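Local coordinates for protein peroxisomal acyl-coenzyme A oxidase 1 (Arabidopsis thaliana, PDB 1W07) that oxidises long- and medium-chain acyl-CoAs to 2-trans-enoyl-CoAs with FAD as cofactor, passing electrons to oxygen to give hydrogen peroxide in peroxisomal beta-oxidation, at residues D45-K50 with C69-K74; K63-K68 with Q95-D100; C467-Q472 with P579-L584; E488-R493 with G569-T574. The protein carries 1 engineered substitution. One frame throughout, in Å; residues are numbered along the deposited sequence.

Contact 1 of 4, residues D45-K50 with C69-K74; sequences DPVFEK and CAHAFK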
loop_
_atom_site.group_PDB
_atom_site.type_symbol
_atom_site.label_atom_id
_atom_site.label_comp_id
_atom_site.label_asym_id
_atom_site.label_seq_id
_atom_site.Cartn_x
_atom_site.Cartn_y
_atom_site.Cartn_z
ATOM N N ASP B 45 -29.544 2.832 12.090
ATOM C CA ASP B 45 -30.372 3.350 10.978
ATOM C C ASP B 45 -30.102 2.601 9.666
ATOM O O ASP B 45 -28.996 2.631 9.138
ATOM C CB ASP B 45 -30.109 4.847 10.776
ATOM C CG ASP B 45 -31.197 5.541 9.953
ATOM O OD1 ASP B 45 -31.751 4.916 9.022
ATOM O OD2 ASP B 45 -31.478 6.732 10.223
ATOM N N PRO B 46 -31.124 1.929 9.115
ATOM C CA PRO B 46 -30.997 1.171 7.863
ATOM C C PRO B 46 -30.462 1.991 6.690
ATOM O O PRO B 46 -29.738 1.478 5.842
ATOM C CB PRO B 46 -32.423 0.686 7.607
ATOM C CG PRO B 46 -32.995 0.577 8.982
ATOM C CD PRO B 46 -32.496 1.826 9.645
ATOM N N VAL B 47 -30.827 3.269 6.637
ATOM C CA VAL B 47 -30.390 4.137 5.546
ATOM C C VAL B 47 -28.860 4.265 5.525
ATOM O O VAL B 47 -28.268 4.511 4.468
ATOM C CB VAL B 47 -31.026 5.565 5.665
ATOM C CG1 VAL B 47 -30.552 6.457 4.519
ATOM C CG2 VAL B 47 -32.559 5.464 5.664
ATOM N N PHE B 48 -28.221 4.079 6.679
ATOM C CA PHE B 48 -26.766 4.225 6.767
ATOM C C PHE B 48 -25.958 2.939 6.617
ATOM O O PHE B 48 -24.796 2.871 7.020
ATOM C CB PHE B 48 -26.404 4.926 8.078
ATOM C CG PHE B 48 -26.927 6.342 8.180
ATOM C CD1 PHE B 48 -27.293 6.878 9.417
ATOM C CD2 PHE B 48 -27.041 7.146 7.045
ATOM C CE1 PHE B 48 -27.765 8.190 9.525
ATOM C CE2 PHE B 48 -27.512 8.467 7.139
ATOM C CZ PHE B 48 -27.875 8.989 8.381
ATOM N N GLU B 49 -26.583 1.930 6.026
ATOM C CA GLU B 49 -25.917 0.666 5.779
ATOM C C GLU B 49 -24.789 0.928 4.792
ATOM O O GLU B 49 -24.957 1.722 3.863
ATOM C CB GLU B 49 -26.911 -0.335 5.175
ATOM C CG GLU B 49 -26.257 -1.599 4.646
ATOM C CD GLU B 49 -27.233 -2.497 3.908
ATOM O OE1 GLU B 49 -28.064 -1.971 3.134
ATOM O OE2 GLU B 49 -27.152 -3.732 4.083
ATOM N N LYS B 50 -23.646 0.274 4.981
ATOM C CA LYS B 50 -22.532 0.466 4.057
ATOM C C LYS B 50 -21.699 -0.783 3.805
ATOM O O LYS B 50 -20.660 -0.700 3.156
ATOM C CB LYS B 50 -21.600 1.582 4.543
ATOM C CG LYS B 50 -20.631 1.161 5.640
ATOM C CD LYS B 50 -20.974 1.793 6.977
ATOM C CE LYS B 50 -19.834 2.689 7.510
ATOM N NZ LYS B 50 -18.523 2.054 7.914
ATOM N N CYS B 69 -27.006 11.630 2.524
ATOM C CA CYS B 69 -26.787 13.005 2.942
ATOM C C CYS B 69 -28.115 13.704 3.243
ATOM O O CYS B 69 -28.220 14.465 4.203
ATOM C CB CYS B 69 -26.014 13.777 1.868
ATOM S SG CYS B 69 -24.283 13.281 1.680
ATOM N N ALA B 70 -29.125 13.436 2.422
ATOM C CA ALA B 70 -30.439 14.042 2.600
ATOM C C ALA B 70 -31.065 13.527 3.894
ATOM O O ALA B 70 -31.687 14.280 4.647
ATOM C CB ALA B 70 -31.332 13.709 1.412
ATOM N N HIS B 71 -30.891 12.238 4.146
ATOM C CA HIS B 71 -31.432 11.639 5.346
ATOM C C HIS B 71 -30.748 12.256 6.562
ATOM O O HIS B 71 -31.374 12.463 7.598
ATOM C CB HIS B 71 -31.221 10.124 5.308
ATOM C CG HIS B 71 -31.862 9.398 6.447
ATOM N ND1 HIS B 71 -33.229 9.293 6.594
ATOM C CD2 HIS B 71 -31.320 8.759 7.510
ATOM C CE1 HIS B 71 -33.501 8.617 7.697
ATOM N NE2 HIS B 71 -32.359 8.283 8.273
ATOM N N ALA B 72 -29.459 12.561 6.416
ATOM C CA ALA B 72 -28.671 13.174 7.490
ATOM C C ALA B 72 -29.250 14.536 7.837
ATOM O O ALA B 72 -29.428 14.856 9.010
ATOM C CB ALA B 72 -27.222 13.338 7.052
ATOM N N PHE B 73 -29.523 15.339 6.814
ATOM C CA PHE B 73 -30.102 16.665 7.016
ATOM C C PHE B 73 -31.402 16.512 7.797
ATOM O O PHE B 73 -31.642 17.240 8.758
ATOM C CB PHE B 73 -30.399 17.333 5.668
ATOM C CG PHE B 73 -29.185 17.546 4.807
ATOM C CD1 PHE B 73 -29.295 17.536 3.417
ATOM C CD2 PHE B 73 -27.936 17.762 5.379
ATOM C CE1 PHE B 73 -28.174 17.736 2.609
ATOM C CE2 PHE B 73 -26.808 17.964 4.575
ATOM C CZ PHE B 73 -26.928 17.950 3.194
ATOM N N LYS B 74 -32.234 15.561 7.375
ATOM C CA LYS B 74 -33.509 15.292 8.027
ATOM C C LYS B 74 -33.342 14.922 9.493
ATOM O O LYS B 74 -34.028 15.465 10.362
ATOM C CB LYS B 74 -34.242 14.160 7.309
ATOM C CG LYS B 74 -34.820 14.556 5.966
ATOM C CD LYS B 74 -36.210 15.162 6.112
ATOM C CE LYS B 74 -37.231 14.106 6.532
ATOM N NZ LYS B 74 -38.625 14.636 6.606
#
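A histidine-carboxylate hydrogen bond joins the loop after helix 29-43 to the side of helix 58-78, in the helical N-terminal part of the acyl-CoA oxidase fold. His-71 is the centre of the contact. Its CG lies anti to the backbone N (chi1 -175°), which carries the imidazole off the helix toward the loop. There His-71 NE2 donates to Asp-45 OD2 at 2.6 Å, meeting the syn lone pair almost in the plane of the imidazole. The two groups approach tip to tip, with carboxylate and ring planes 86° apart. The other oxygen of Asp-45, OD1, takes the backbone N of Val-47 at 3.0 Å in an Asx turn, so both oxygens are gripped and the rotation of the carboxylate is largely fixed. A negative charge so close would probably favour the doubly protonated, charged imidazole.

Val-47, with CG1 anti to its backbone N, closes one face of the imidazole: CG2 sits over the ring centre, 3.8 Å from the centroid, in a CH-pi contact, while CG1 lies against His-71 CB and CG. Phe-48, CG anti to its carbonyl carbon, meets the CD2 edge of the imidazole, which points toward the phenyl face in an offset edge-to-face pair, planes at 70°. Ile-93 packs on both Phe-48 and Ala-72 from helix 83-93. At the far end of the phenyl ring, Phe-48 CZ comes to 3.6 Å from His-71 CD2.

Contact 2 of 4, residues K63-K68 with Q95-D100; sequences KSTLRK and QPAYVD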
loop_
_atom_site.group_PDB
_atom_site.type_symbol
_atom_site.label_atom_id
_atom_site.label_comp_id
_atom_site.label_asym_id
_atom_site.label_seq_id
_atom_site.Cartn_x
_atom_site.Cartn_y
_atom_site.Cartn_z
ATOM N N LYS B 63 -25.946 7.775 -6.071
ATOM C CA LYS B 63 -27.330 8.053 -5.704
ATOM C C LYS B 63 -27.563 7.750 -4.229
ATOM O O LYS B 63 -28.200 8.528 -3.510
ATOM C CB LYS B 63 -28.284 7.222 -6.562
ATOM C CG LYS B 63 -29.742 7.396 -6.150
ATOM C CD LYS B 63 -30.711 6.892 -7.217
ATOM C CE LYS B 63 -32.157 7.243 -6.859
ATOM N NZ LYS B 63 -33.107 6.921 -7.964
ATOM N N SER B 64 -27.054 6.605 -3.793
ATOM C CA SER B 64 -27.177 6.188 -2.405
ATOM C C SER B 64 -26.533 7.228 -1.488
ATOM O O SER B 64 -26.995 7.460 -0.375
ATOM C CB SER B 64 -26.492 4.833 -2.220
ATOM O OG SER B 64 -26.467 4.493 -0.852
ATOM N N THR B 65 -25.459 7.849 -1.973
ATOM C CA THR B 65 -24.736 8.868 -1.209
ATOM C C THR B 65 -25.611 10.110 -1.053
ATOM O O THR B 65 -25.664 10.723 0.031
ATOM C CB THR B 65 -23.415 9.257 -1.915
ATOM O OG1 THR B 65 -22.547 8.114 -1.948
ATOM C CG2 THR B 65 -22.730 10.408 -1.189
ATOM N N LEU B 66 -26.288 10.496 -2.131
ATOM C CA LEU B 66 -27.155 11.671 -2.073
ATOM C C LEU B 66 -28.270 11.376 -1.083
ATOM O O LEU B 66 -28.646 12.245 -0.301
ATOM C CB LEU B 66 -27.740 11.985 -3.449
ATOM C CG LEU B 66 -26.702 12.326 -4.527
ATOM C CD1 LEU B 66 -27.426 12.767 -5.809
ATOM C CD2 LEU B 66 -25.729 13.411 -4.006
ATOM N N ARG B 67 -28.783 10.146 -1.107
ATOM C CA ARG B 67 -29.839 9.745 -0.185
ATOM C C ARG B 67 -29.373 9.847 1.263
ATOM O O ARG B 67 -30.073 10.410 2.108
ATOM C CB ARG B 67 -30.279 8.306 -0.451
ATOM C CG ARG B 67 -31.485 7.894 0.393
ATOM C CD ARG B 67 -31.769 6.407 0.269
ATOM N NE ARG B 67 -33.007 6.055 0.951
ATOM C CZ ARG B 67 -33.254 4.860 1.478
ATOM N NH1 ARG B 67 -32.345 3.891 1.408
ATOM N NH2 ARG B 67 -34.415 4.632 2.083
ATOM N N LYS B 68 -28.200 9.284 1.554
ATOM C CA LYS B 68 -27.665 9.316 2.919
ATOM C C LYS B 68 -27.461 10.745 3.403
ATOM O O LYS B 68 -27.708 11.042 4.567
ATOM C CB LYS B 68 -26.328 8.568 3.014
ATOM C CG LYS B 68 -26.436 7.055 2.856
ATOM C CD LYS B 68 -25.068 6.376 2.996
ATOM C CE LYS B 68 -25.222 4.855 2.971
ATOM N NZ LYS B 68 -23.931 4.112 3.036
ATOM N N GLN B 95 -18.974 8.115 4.837
ATOM C CA GLN B 95 -19.065 8.027 3.392
ATOM C C GLN B 95 -18.710 9.336 2.710
ATOM O O GLN B 95 -19.460 10.303 2.766
ATOM C CB GLN B 95 -20.470 7.565 2.987
ATOM C CG GLN B 95 -20.611 7.253 1.493
ATOM C CD GLN B 95 -21.610 6.142 1.216
ATOM O OE1 GLN B 95 -21.611 5.112 1.894
ATOM N NE2 GLN B 95 -22.446 6.332 0.203
ATOM N N PRO B 96 -17.537 9.385 2.061
ATOM C CA PRO B 96 -17.068 10.584 1.361
ATOM C C PRO B 96 -18.193 11.157 0.496
ATOM O O PRO B 96 -18.772 10.443 -0.330
ATOM C CB PRO B 96 -15.904 10.054 0.531
ATOM C CG PRO B 96 -15.328 8.990 1.447
ATOM C CD PRO B 96 -16.566 8.276 1.923
ATOM N N ALA B 97 -18.489 12.440 0.678
ATOM C CA ALA B 97 -19.579 13.073 -0.053
ATOM C C ALA B 97 -19.373 14.578 -0.132
ATOM O O ALA B 97 -18.606 15.157 0.638
ATOM C CB ALA B 97 -20.911 12.761 0.641
ATOM N N TYR B 98 -20.077 15.209 -1.062
ATOM C CA TYR B 98 -19.973 16.641 -1.288
ATOM C C TYR B 98 -20.114 17.448 -0.013
ATOM O O TYR B 98 -19.510 18.511 0.131
ATOM C CB TYR B 98 -21.034 17.086 -2.296
ATOM C CG TYR B 98 -22.439 17.024 -1.756
ATOM C CD1 TYR B 98 -23.011 18.129 -1.126
ATOM C CD2 TYR B 98 -23.204 15.871 -1.884
ATOM C CE1 TYR B 98 -24.313 18.089 -0.646
ATOM C CE2 TYR B 98 -24.505 15.814 -1.404
ATOM C CZ TYR B 98 -25.057 16.919 -0.793
ATOM O OH TYR B 98 -26.356 16.864 -0.342
ATOM N N VAL B 99 -20.922 16.937 0.907
ATOM C CA VAL B 99 -21.158 17.605 2.174
ATOM C C VAL B 99 -19.849 17.886 2.919
ATOM O O VAL B 99 -19.729 18.901 3.609
ATOM C CB VAL B 99 -22.081 16.755 3.086
ATOM C CG1 VAL B 99 -22.165 17.365 4.467
ATOM C CG2 VAL B 99 -23.477 16.674 2.481
ATOM N N ASP B 100 -18.865 17.003 2.779
ATOM C CA ASP B 100 -17.605 17.194 3.477
ATOM C C ASP B 100 -16.887 18.456 3.012
ATOM O O ASP B 100 -16.282 19.169 3.820
ATOM C CB ASP B 100 -16.679 15.983 3.287
ATOM C CG ASP B 100 -17.350 14.661 3.638
ATOM O OD1 ASP B 100 -18.190 14.632 4.564
ATOM O OD2 ASP B 100 -17.020 13.641 2.991
HETATM O O HOH W 1 -23.998 3.606 -0.108
HETATM O O HOH W 2 -28.196 14.958 -0.823
#
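The side-chain amide of Gln-95 bridges two residues one helical turn apart, Thr-65 and Lys-68, and so ties helix 58-78 to the segment leading into helix 98-113 in the helical N-terminal part of the fold. Gln-95 NE2 donates to Thr-65 OG1 at 2.8 Å, with the hydroxyl oxygen close to the amide plane. Gln-95 OE1 receives Lys-68 NZ, also at 2.8 Å, from a position 41° above the carbonyl plane. Gln-95 reaches both because CG is anti to the backbone N and the chain bends at chi2 (148°). Next to this pair, Thr-65 CG2 is pressed against Ala-97 CB at 3.5 Å, tighter than usual for two methyl groups. Further along, Leu-66 CD2 touches Tyr-98 CE2 at 3.7 Å, the two side chains crossing at about a right angle.

A second shell holds these groups in place. Thr-65 OG1 also bonds to Leu-61 O, and Lys-68 NZ, at the end of an extended chain, has its strongest partner in Glu-49 O. Arg-53 NH2 supplies another donor to Gln-95 OE1, and one water links Ser-64 OG, Lys-68 NZ and Gln-95 NE2. An alanine here in place of Gln-95 would remove the bridging amide and would probably leave the buried lysine and threonine less firmly positioned. The bound FAD is near, about 8 Å from the side chain of Pro-96. On the Tyr-98 side a second water donates to Leu-66 O and accepts from Tyr-98 OH, the latter at 2.7 Å.

Contact 3 of 4, residues C467-Q472 with P579-L584; sequences CRSGVQ and PKQASL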
loop_
_atom_site.group_PDB
_atom_site.type_symbol
_atom_site.label_atom_id
_atom_site.label_comp_id
_atom_site.label_asym_id
_atom_site.label_seq_id
_atom_site.Cartn_x
_atom_site.Cartn_y
_atom_site.Cartn_z
ATOM N N CYS B 467 27.176 14.394 22.713
ATOM C CA CYS B 467 26.759 13.575 23.844
ATOM C C CYS B 467 27.146 12.113 23.790
ATOM O O CYS B 467 27.696 11.622 22.807
ATOM C CB CYS B 467 25.244 13.652 24.087
ATOM S SG CYS B 467 24.040 13.211 22.778
ATOM N N ARG B 468 26.860 11.433 24.890
ATOM C CA ARG B 468 27.146 10.023 25.035
ATOM C C ARG B 468 26.158 9.471 26.041
ATOM O O ARG B 468 26.365 9.582 27.249
ATOM C CB ARG B 468 28.575 9.802 25.540
ATOM C CG ARG B 468 29.652 9.984 24.483
ATOM C CD ARG B 468 30.968 9.363 24.936
ATOM N NE ARG B 468 31.977 9.392 23.883
ATOM C CZ ARG B 468 33.162 8.794 23.973
ATOM N NH1 ARG B 468 33.488 8.120 25.074
ATOM N NH2 ARG B 468 34.025 8.864 22.967
ATOM N N SER B 469 25.076 8.894 25.535
ATOM C CA SER B 469 24.044 8.311 26.377
ATOM C C SER B 469 24.668 7.465 27.486
ATOM O O SER B 469 25.650 6.754 27.260
ATOM C CB SER B 469 23.113 7.452 25.519
ATOM O OG SER B 469 21.991 7.024 26.259
ATOM N N GLY B 470 24.098 7.547 28.685
ATOM C CA GLY B 470 24.621 6.783 29.804
ATOM C C GLY B 470 24.034 5.392 29.898
ATOM O O GLY B 470 24.314 4.654 30.843
ATOM N N VAL B 471 23.219 5.032 28.910
ATOM C CA VAL B 471 22.577 3.723 28.879
ATOM C C VAL B 471 23.565 2.592 29.156
ATOM O O VAL B 471 24.579 2.454 28.471
ATOM C CB VAL B 471 21.905 3.470 27.514
ATOM C CG1 VAL B 471 21.421 2.041 27.434
ATOM C CG2 VAL B 471 20.736 4.434 27.326
ATOM N N GLN B 472 23.261 1.790 30.173
ATOM C CA GLN B 472 24.106 0.663 30.550
ATOM C C GLN B 472 23.247 -0.585 30.672
ATOM O O GLN B 472 23.759 -1.709 30.692
ATOM C CB GLN B 472 24.819 0.943 31.880
ATOM C CG GLN B 472 25.831 2.087 31.832
ATOM C CD GLN B 472 26.586 2.264 33.140
ATOM O OE1 GLN B 472 27.197 1.323 33.654
ATOM N NE2 GLN B 472 26.556 3.476 33.683
ATOM N N PRO B 579 26.593 0.785 19.473
ATOM C CA PRO B 579 25.888 -0.418 19.030
ATOM C C PRO B 579 25.356 -1.248 20.195
ATOM O O PRO B 579 24.298 -1.861 20.097
ATOM C CB PRO B 579 26.950 -1.156 18.230
ATOM C CG PRO B 579 27.698 -0.037 17.598
ATOM C CD PRO B 579 27.854 0.955 18.729
ATOM N N LYS B 580 26.093 -1.265 21.296
ATOM C CA LYS B 580 25.686 -2.028 22.468
ATOM C C LYS B 580 24.438 -1.427 23.101
ATOM O O LYS B 580 23.532 -2.144 23.517
ATOM C CB LYS B 580 26.823 -2.068 23.494
ATOM C CG LYS B 580 26.523 -2.946 24.694
ATOM C CD LYS B 580 27.575 -2.773 25.786
ATOM C CE LYS B 580 27.099 -3.388 27.099
ATOM N NZ LYS B 580 27.936 -2.960 28.262
ATOM N N GLN B 581 24.389 -0.103 23.177
ATOM C CA GLN B 581 23.230 0.547 23.762
ATOM C C GLN B 581 22.040 0.380 22.820
ATOM O O GLN B 581 20.885 0.394 23.255
ATOM C CB GLN B 581 23.508 2.034 23.993
ATOM C CG GLN B 581 24.687 2.308 24.925
ATOM C CD GLN B 581 25.033 3.787 25.006
ATOM O OE1 GLN B 581 25.103 4.475 23.986
ATOM N NE2 GLN B 581 25.270 4.275 26.217
ATOM N N ALA B 582 22.329 0.215 21.529
ATOM C CA ALA B 582 21.291 0.046 20.519
ATOM C C ALA B 582 20.669 -1.329 20.688
ATOM O O ALA B 582 19.464 -1.502 20.525
ATOM C CB ALA B 582 21.886 0.196 19.120
ATOM N N SER B 583 21.510 -2.300 21.026
ATOM C CA SER B 583 21.064 -3.663 21.238
ATOM C C SER B 583 20.231 -3.732 22.520
ATOM O O SER B 583 19.339 -4.570 22.647
ATOM C CB SER B 583 22.276 -4.595 21.329
ATOM O OG SER B 583 21.890 -5.952 21.208
ATOM N N LEU B 584 20.525 -2.849 23.470
ATOM C CA LEU B 584 19.777 -2.790 24.727
ATOM C C LEU B 584 18.381 -2.214 24.481
ATOM O O LEU B 584 17.408 -2.602 25.132
ATOM C CB LEU B 584 20.520 -1.915 25.747
ATOM C CG LEU B 584 21.805 -2.520 26.334
ATOM C CD1 LEU B 584 22.551 -1.483 27.176
ATOM C CD2 LEU B 584 21.421 -3.738 27.164
#
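Gln-581 fills the closely fitted part of this contact, pushing its amide from the first turn of helix 579-596 into a bend of the 467-472 loop. The chain is extended beyond CG, and NE2 ends between two backbone carbonyls. It donates to Ser-469 O at 2.7 Å and to Val-471 O at 3.0 Å, both acceptors lying near the amide plane. The geometries differ: Val-471 O offers a lone pair in its carbonyl plane, whereas the donor stands 60° above that of Ser-469. With both NE2 hydrogens in use and OE1 bonded to Thr-578 N, just ahead of the helix, the amide can hardly flip.

The loop thus covers the start of a helix in the C-terminal helical part of the acyl-CoA oxidase fold, and a disulfide from Cys-467 to Cys-576 ties the N-terminal end of the loop to the segment preceding that helix. A leucine here in place of Gln-581 would lose the amide and would probably loosen the loop, since two of its carbonyls would no longer be held by the helix.

Val-471 extends the fitted region, its CB 3.7 Å from Gln-581 NE2 and its CG1 3.7 Å from Leu-584 CD1, the valine and leucine sliding past each other in opposite directions. Val-482 and Trp-477 pack on the same valine. Toward solvent the contact is looser. Gly-470 is exposed, and the side chain of Gln-472 starts out away from the helix, while its backbone carbonyl group rests on Leu-584 CD1, Gln-472 C at 3.7 Å.

Contact 4 of 4, residues E488-R493 with G569-T574; sequences EARALR and GDFLST
Charge pairing, packing on an aromatic face and a methyl contact together join helix 480-503 to the short helix 568-572 in the C-terminal helical part of the protein. The charged part is a salt bridge in which Arg-490 grips Asp-570 side-on with two nitrogens, both directed at OD2. Arg-490 NH2 lies 2.9 Å from Asp-570 OD2 and makes the straighter bond; Arg-490 NE lies 3.3 Å from the same oxygen. Both use its anti lone pair, and the carboxylate plane is turned 30° from the guanidinium. NH1 of Arg-490 goes elsewhere, to Gln-528 OE1.

The aromatic part uses the same arginine. Its CG is anti to the backbone N and the chain bends at chi2 (-111°), so that it runs over one face of Phe-571. Arg-490 CG stands 3.9 Å above the ring centroid in a CH-pi contact, and the guanidinium plane is inclined to the ring by 28°. Phe-487 meets this phenylalanine edge-to-face.

Apolar contact is carried by Thr-574 CG2, which lies 3.8 Å from Arg-490 CA and 3.7 Å from Arg-493 CG. The threonine is held by its OG1, which donates to Phe-571 O at 2.6 Å. Water also takes part, donating to Asp-570 O and, weakly, to Arg-490 O.

Held at its edge by a carboxylate and lying over a ring, the buried guanidinium would probably stay charged and have little freedom to rotate.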
loop_
_atom_site.group_PDB
_atom_site.type_symbol
_atom_site.label_atom_id
_atom_site.label_comp_id
_atom_site.label_asym_id
_atom_site.label_seq_id
_atom_site.Cartn_x
_atom_site.Cartn_y
_atom_site.Cartn_z
ATOM N N GLU B 488 16.647 14.236 20.102
ATOM C CA GLU B 488 17.013 15.631 19.851
ATOM C C GLU B 488 18.386 15.676 19.192
ATOM O O GLU B 488 18.586 16.373 18.202
ATOM C CB GLU B 488 17.024 16.444 21.152
ATOM C CG GLU B 488 15.674 16.548 21.848
ATOM C CD GLU B 488 15.732 17.386 23.109
ATOM O OE1 GLU B 488 16.800 17.411 23.752
ATOM O OE2 GLU B 488 14.708 18.003 23.473
ATOM N N ALA B 489 19.327 14.917 19.738
ATOM C CA ALA B 489 20.674 14.862 19.179
ATOM C C ALA B 489 20.660 14.351 17.739
ATOM O O ALA B 489 21.296 14.922 16.854
ATOM C CB ALA B 489 21.552 13.960 20.031
ATOM N N ARG B 490 19.933 13.268 17.507
ATOM C CA ARG B 490 19.839 12.687 16.178
ATOM C C ARG B 490 19.284 13.678 15.148
ATOM O O ARG B 490 19.808 13.793 14.038
ATOM C CB ARG B 490 18.976 11.421 16.241
ATOM C CG ARG B 490 18.571 10.862 14.896
ATOM C CD ARG B 490 17.077 11.031 14.684
ATOM N NE ARG B 490 16.607 10.376 13.454
ATOM C CZ ARG B 490 15.342 10.015 13.257
ATOM N NH1 ARG B 490 14.433 10.236 14.205
ATOM N NH2 ARG B 490 14.984 9.432 12.127
ATOM N N ALA B 491 18.236 14.401 15.524
ATOM C CA ALA B 491 17.619 15.386 14.639
ATOM C C ALA B 491 18.539 16.583 14.408
ATOM O O ALA B 491 18.771 16.993 13.271
ATOM C CB ALA B 491 16.303 15.859 15.227
ATOM N N LEU B 492 19.055 17.146 15.497
ATOM C CA LEU B 492 19.950 18.295 15.418
ATOM C C LEU B 492 21.188 17.951 14.596
ATOM O O LEU B 492 21.620 18.733 13.759
ATOM C CB LEU B 492 20.371 18.738 16.824
ATOM C CG LEU B 492 21.384 19.893 16.914
ATOM C CD1 LEU B 492 20.847 21.125 16.211
ATOM C CD2 LEU B 492 21.648 20.204 18.373
ATOM N N ARG B 493 21.748 16.776 14.855
ATOM C CA ARG B 493 22.927 16.310 14.153
ATOM C C ARG B 493 22.691 16.256 12.644
ATOM O O ARG B 493 23.514 16.731 11.857
ATOM C CB ARG B 493 23.319 14.928 14.676
ATOM C CG ARG B 493 24.356 14.195 13.845
ATOM C CD ARG B 493 25.711 14.859 13.904
ATOM N NE ARG B 493 26.744 13.930 14.371
ATOM C CZ ARG B 493 28.040 14.216 14.397
ATOM N NH1 ARG B 493 28.457 15.405 13.986
ATOM N NH2 ARG B 493 28.913 13.323 14.842
ATOM N N GLY B 569 20.551 3.781 11.926
ATOM C CA GLY B 569 21.662 4.446 11.265
ATOM C C GLY B 569 21.804 5.912 11.645
ATOM O O GLY B 569 22.927 6.402 11.799
ATOM N N ASP B 570 20.680 6.618 11.792
ATOM C CA ASP B 570 20.697 8.041 12.160
ATOM C C ASP B 570 21.270 8.253 13.571
ATOM O O ASP B 570 22.037 9.192 13.801
ATOM C CB ASP B 570 19.283 8.639 12.130
ATOM C CG ASP B 570 18.665 8.670 10.739
ATOM O OD1 ASP B 570 19.377 8.464 9.734
ATOM O OD2 ASP B 570 17.442 8.921 10.664
ATOM N N PHE B 571 20.878 7.402 14.520
ATOM C CA PHE B 571 21.356 7.528 15.900
ATOM C C PHE B 571 22.831 7.116 16.086
ATOM O O PHE B 571 23.578 7.787 16.806
ATOM C CB PHE B 571 20.465 6.708 16.843
ATOM C CG PHE B 571 19.046 7.206 16.925
ATOM C CD1 PHE B 571 18.126 6.902 15.927
ATOM C CD2 PHE B 571 18.634 7.999 17.992
ATOM C CE1 PHE B 571 16.818 7.379 15.982
ATOM C CE2 PHE B 571 17.326 8.484 18.058
ATOM C CZ PHE B 571 16.416 8.172 17.048
ATOM N N LEU B 572 23.249 6.025 15.445
ATOM C CA LEU B 572 24.632 5.568 15.564
ATOM C C LEU B 572 25.636 6.548 14.955
ATOM O O LEU B 572 26.820 6.522 15.295
ATOM C CB LEU B 572 24.804 4.194 14.917
ATOM C CG LEU B 572 24.201 3.010 15.672
ATOM C CD1 LEU B 572 24.491 1.716 14.919
ATOM C CD2 LEU B 572 24.773 2.959 17.087
ATOM N N SER B 573 25.173 7.409 14.057
ATOM C CA SER B 573 26.060 8.386 13.438
ATOM C C SER B 573 26.429 9.519 14.396
ATOM O O SER B 573 27.431 10.203 14.195
ATOM C CB SER B 573 25.405 8.983 12.194
ATOM O OG SER B 573 25.259 8.010 11.176
ATOM N N THR B 574 25.624 9.711 15.436
ATOM C CA THR B 574 25.862 10.782 16.406
ATOM C C THR B 574 26.940 10.459 17.431
ATOM O O THR B 574 27.457 11.360 18.095
ATOM C CB THR B 574 24.564 11.144 17.181
ATOM O OG1 THR B 574 24.191 10.047 18.028
ATOM C CG2 THR B 574 23.427 11.457 16.211
HETATM O O HOH W 3 22.399 12.044 12.903
#

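The four contacts form two pairs on opposite sides of the chain's centre. Contacts 1 and 2, with centres 9 Å apart, share helix 58-78 in the N-terminal part, and their segments alternate along the chain; they touch directly, Cys-69 packing on Ala-97. Contacts 3 and 4, 13 Å apart, come later in sequence, with contact 4 falling between the two segments of contact 3. They use the consecutive helices 568-572 and 579-596 and meet where Cys-467 packs on Ala-489. Centres of the two pairs are 47 to 56 Å apart, so the two pairs belong to separate helical regions of the subunit, and both regions touch the second subunit of the homodimer.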